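Local coordinates for CG14216 (Drosophila melanogaster, PDB 3P9Y), which dephosphorylates the C-terminal domain of RNA polymerase II, acting on a substrate whose proline is cis, and probably takes part in RNA processing and termination, at residues Y69-L72 / E73-K77; M88-R91 / N92-I95. The protein carries 2 engineered substitutions. All blocks are in the same frame, centred on the assembly; numbering follows the deposited sequence.

Interaction 1. Residues Y69-L72 / E73-K77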
# COMPACT_ATOMS: atom_id res chain seq x y z
N TYR A 69 -10.66 -14.24 8.15
CA TYR A 69 -10.00 -14.83 9.31
C TYR A 69 -10.75 -16.06 9.80
O TYR A 69 -10.16 -17.12 10.00
CB TYR A 69 -9.93 -13.80 10.44
CG TYR A 69 -9.19 -14.27 11.67
CD1 TYR A 69 -7.91 -13.81 11.95
CD2 TYR A 69 -9.78 -15.14 12.57
CE1 TYR A 69 -7.23 -14.23 13.08
CE2 TYR A 69 -9.11 -15.57 13.71
CZ TYR A 69 -7.84 -15.10 13.96
OH TYR A 69 -7.15 -15.51 15.08
N ARG A 70 -12.06 -15.91 9.99
CA ARG A 70 -12.90 -17.02 10.44
C ARG A 70 -12.85 -18.15 9.43
O ARG A 70 -12.78 -19.32 9.80
CB ARG A 70 -14.35 -16.55 10.61
CG ARG A 70 -14.59 -15.71 11.85
CD ARG A 70 -15.95 -15.03 11.80
NE ARG A 70 -16.27 -14.36 13.06
CZ ARG A 70 -16.96 -14.91 14.05
NH1 ARG A 70 -17.42 -16.15 13.94
NH2 ARG A 70 -17.21 -14.22 15.15
N ASP A 71 -12.87 -17.79 8.15
CA ASP A 71 -12.87 -18.77 7.07
C ASP A 71 -11.65 -19.68 7.13
O ASP A 71 -11.77 -20.90 7.02
CB ASP A 71 -12.91 -18.06 5.72
CG ASP A 71 -13.13 -19.02 4.57
OD1 ASP A 71 -14.07 -19.84 4.66
OD2 ASP A 71 -12.38 -18.95 3.59
N LEU A 72 -10.47 -19.09 7.31
CA LEU A 72 -9.23 -19.85 7.31
C LEU A 72 -9.06 -20.60 8.63
O LEU A 72 -8.42 -21.64 8.68
CB LEU A 72 -8.03 -18.93 7.08
CG LEU A 72 -8.01 -18.15 5.76
CD1 LEU A 72 -6.74 -17.32 5.67
CD2 LEU A 72 -8.12 -19.09 4.57
N GLU A 73 -9.64 -20.05 9.69
CA GLU A 73 -9.52 -20.64 11.01
C GLU A 73 -10.24 -21.98 11.05
O GLU A 73 -9.72 -22.97 11.57
CB GLU A 73 -10.10 -19.71 12.07
CG GLU A 73 -9.81 -20.13 13.50
CD GLU A 73 -10.37 -19.15 14.52
OE1 GLU A 73 -11.38 -18.49 14.22
OE2 GLU A 73 -9.78 -19.05 15.62
N SER A 74 -11.44 -22.01 10.47
CA SER A 74 -12.24 -23.23 10.44
C SER A 74 -11.66 -24.22 9.44
O SER A 74 -11.75 -25.43 9.64
CB SER A 74 -13.70 -22.91 10.09
OG SER A 74 -13.80 -22.33 8.80
N LYS A 75 -11.05 -23.71 8.37
CA LYS A 75 -10.40 -24.57 7.39
C LYS A 75 -9.30 -25.38 8.06
O LYS A 75 -9.29 -26.61 7.98
CB LYS A 75 -9.80 -23.75 6.25
CG LYS A 75 -10.76 -23.46 5.10
CD LYS A 75 -10.04 -22.73 3.97
CE LYS A 75 -10.86 -22.74 2.68
NZ LYS A 75 -12.19 -22.09 2.85
N ASP A 76 -8.38 -24.69 8.71
CA ASP A 76 -7.25 -25.32 9.39
C ASP A 76 -6.51 -24.27 10.21
O ASP A 76 -5.52 -23.70 9.75
CB ASP A 76 -6.31 -25.97 8.37
CG ASP A 76 -5.19 -26.75 9.03
OD1 ASP A 76 -4.96 -26.55 10.25
OD2 ASP A 76 -4.53 -27.56 8.34
N LYS A 77 -7.00 -24.03 11.42
CA LYS A 77 -6.47 -22.99 12.29
C LYS A 77 -4.96 -23.07 12.45
O LYS A 77 -4.26 -22.06 12.36
CB LYS A 77 -7.14 -23.08 13.66
CG LYS A 77 -6.84 -21.91 14.58
CD LYS A 77 -7.60 -22.02 15.89
CE LYS A 77 -7.03 -23.11 16.78
NZ LYS A 77 -5.66 -22.78 17.26
O HOH W 1 -7.33 -18.18 16.18
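Successive i to i+4 backbone bonds join Tyr69-Leu72 to Glu73-Lys77 within one helix, from Glu73 N to Tyr69 O (3.0 Å) through to Asp76 N to Leu72 O (3.1 Å), the latter nearly straight at 174°. Two side-chain pairs repeat this spacing. Glu73, extended beyond CG, brings OE1 to the edge of the Tyr69 ring, 3.7 Å from CE2, with carboxylate and ring planes almost perpendicular. A water joins their far ends, donating to Glu73 OE2 at 2.7 Å and hydrogen-bonded to Tyr69 OH at 2.9 Å. Two residues further along, Lys75 bends at its last torsion (chi4 60°), turning NZ over Asp71, where it meets OD2 from above the carboxylate plane in a salt bridge of 3.2 Å. That same OD2 is also hydrogen-bonded to Tyr59 OH. With an alanine at Asp71, Lys75 NZ is likely to lose its counter-charge and Tyr59 OH its partner on this helix. Ser74 OG, set between its own N and carbonyl carbon, donates to Asp71 O at 3.1 Å; Lys75 N comes to the same oxygen from the same face of the carbonyl plane. This is the surface of an amphipathic helix: the Asp71-Lys75 bridge is tied through Tyr59 to strand 57-59, and Leu72 forms the apolar side, packing on Leu85 and Leu89 of helix 85-95 and on Asn57 and Tyr59, while Tyr69 rests on Leu86 and Leu89.

Interaction 2. Residues M88-R91 / N92-I95; sequences MLDR and NRRI
Arg91 reaches Asn92 because its chain, starting with CG anti to the backbone N, folds back at chi2 (-85°) and again at chi3, while Asn92 carries its amide beside its own backbone N. The guanidinium grips the amide side-on: NE at 2.8 Å and NH2 at 3.0 Å both donate to Asn92 OD1, which lies in the guanidinium plane, and the two groups are 25° apart. Both nitrogens come from one face of the amide plane. The aliphatic part of Arg91 lies alongside Ile95, with CD 3.7 Å from its CD1. Asp90 splits its carboxylate between two arginines. Its OD1 takes a short salt bridge from Arg93 NH1 (2.6 Å), sitting at the guanidinium edge with the two side chains alongside each other; OD2 has a longer, weak one to Arg94 NH2 (3.3 Å), whose guanidinium stands 85° to the carboxylate. Asn92 N to Met88 O (3.0 Å) is a regular helical bond. The Asp90 network lies on a more exposed part of helix 85-95, while Arg91 and Asn92 tie the helix to its neighbours. Arg91 NH1 forms a salt bridge with Glu25 of helix 22-32, and Asn92 ND2 donates to Met20 O in the loop before that helix, the phosphate-binding P-loop of phosphatases with this fold. Met88 packs on an apolar side chain of the bound peptide, and Leu89 on Ile68 and Asn92 on Tyr65 of helix 65-82.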
# COMPACT_ATOMS: atom_id res chain seq x y z
N MET A 88 -1.65 -11.79 10.22
CA MET A 88 -1.75 -10.75 9.21
C MET A 88 -3.18 -10.21 9.16
O MET A 88 -3.39 -9.00 9.15
CB MET A 88 -1.35 -11.28 7.83
CG MET A 88 -1.52 -10.27 6.70
SD MET A 88 -1.01 -10.93 5.10
CE MET A 88 0.74 -11.18 5.39
N LEU A 89 -4.15 -11.11 9.14
CA LEU A 89 -5.55 -10.73 9.03
C LEU A 89 -6.01 -10.01 10.29
O LEU A 89 -6.84 -9.11 10.23
CB LEU A 89 -6.41 -11.97 8.78
CG LEU A 89 -6.29 -12.55 7.37
CD1 LEU A 89 -6.63 -14.04 7.34
CD2 LEU A 89 -7.15 -11.77 6.38
N ASP A 90 -5.45 -10.39 11.43
CA ASP A 90 -5.79 -9.76 12.70
C ASP A 90 -5.26 -8.33 12.74
O ASP A 90 -5.96 -7.42 13.16
CB ASP A 90 -5.20 -10.56 13.86
CG ASP A 90 -5.56 -9.98 15.20
OD1 ASP A 90 -6.77 -9.78 15.45
OD2 ASP A 90 -4.64 -9.72 16.01
N ARG A 91 -4.03 -8.15 12.29
CA ARG A 91 -3.42 -6.83 12.21
C ARG A 91 -4.26 -5.94 11.29
O ARG A 91 -4.53 -4.78 11.61
CB ARG A 91 -1.98 -6.94 11.70
CG ARG A 91 -1.17 -5.65 11.78
CD ARG A 91 -1.39 -4.76 10.57
NE ARG A 91 -1.43 -5.54 9.33
CZ ARG A 91 -0.36 -6.06 8.73
NH1 ARG A 91 0.85 -5.89 9.26
NH2 ARG A 91 -0.50 -6.76 7.61
N ASN A 92 -4.70 -6.50 10.17
CA ASN A 92 -5.50 -5.76 9.20
C ASN A 92 -6.84 -5.33 9.78
O ASN A 92 -7.28 -4.20 9.59
CB ASN A 92 -5.72 -6.60 7.93
CG ASN A 92 -4.43 -6.88 7.18
OD1 ASN A 92 -3.40 -6.25 7.41
ND2 ASN A 92 -4.48 -7.84 6.27
N ARG A 93 -7.49 -6.24 10.49
CA ARG A 93 -8.80 -5.97 11.08
C ARG A 93 -8.74 -4.76 11.99
O ARG A 93 -9.66 -3.94 12.02
CB ARG A 93 -9.29 -7.19 11.87
CG ARG A 93 -10.71 -7.04 12.41
CD ARG A 93 -10.98 -7.94 13.60
NE ARG A 93 -10.83 -7.23 14.88
CZ ARG A 93 -9.78 -7.31 15.68
NH1 ARG A 93 -8.74 -8.08 15.37
NH2 ARG A 93 -9.75 -6.62 16.81
N ARG A 94 -7.65 -4.64 12.74
CA ARG A 94 -7.49 -3.53 13.68
C ARG A 94 -7.31 -2.20 12.97
O ARG A 94 -7.55 -1.15 13.56
CB ARG A 94 -6.29 -3.78 14.59
CG ARG A 94 -6.41 -5.04 15.42
CD ARG A 94 -5.37 -5.06 16.51
NE ARG A 94 -5.27 -6.37 17.14
CZ ARG A 94 -4.59 -6.61 18.26
NH1 ARG A 94 -3.95 -5.62 18.87
NH2 ARG A 94 -4.54 -7.83 18.76
N ILE A 95 -6.87 -2.24 11.72
CA ILE A 95 -6.71 -1.02 10.94
C ILE A 95 -8.01 -0.60 10.27
O ILE A 95 -8.42 0.56 10.35
CB ILE A 95 -5.62 -1.17 9.88
CG1 ILE A 95 -4.25 -1.30 10.55
CG2 ILE A 95 -5.62 0.03 8.94
CD1 ILE A 95 -3.12 -1.58 9.60

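Interactions 1 and 2 are both local contacts within single helices, 65-82 and 85-95, which follow each other in the chain; their centres lie about 15 Å apart. They meet through apolar side chains, Leu72 CD1 and Leu89 CD1 being 3.7 Å apart, with Tyr69 beside Leu89. Interaction 1 is a surface contact, about 25 Å from the chain centre, and its polar side chains combine one lysine-aspartate pair with a water bridge. Interaction 2, at about 14 Å, is partly buried: its arginine-asparagine grip faces helix 22-32 and the loop before it, while its double salt bridge sits on partly exposed and exposed residues.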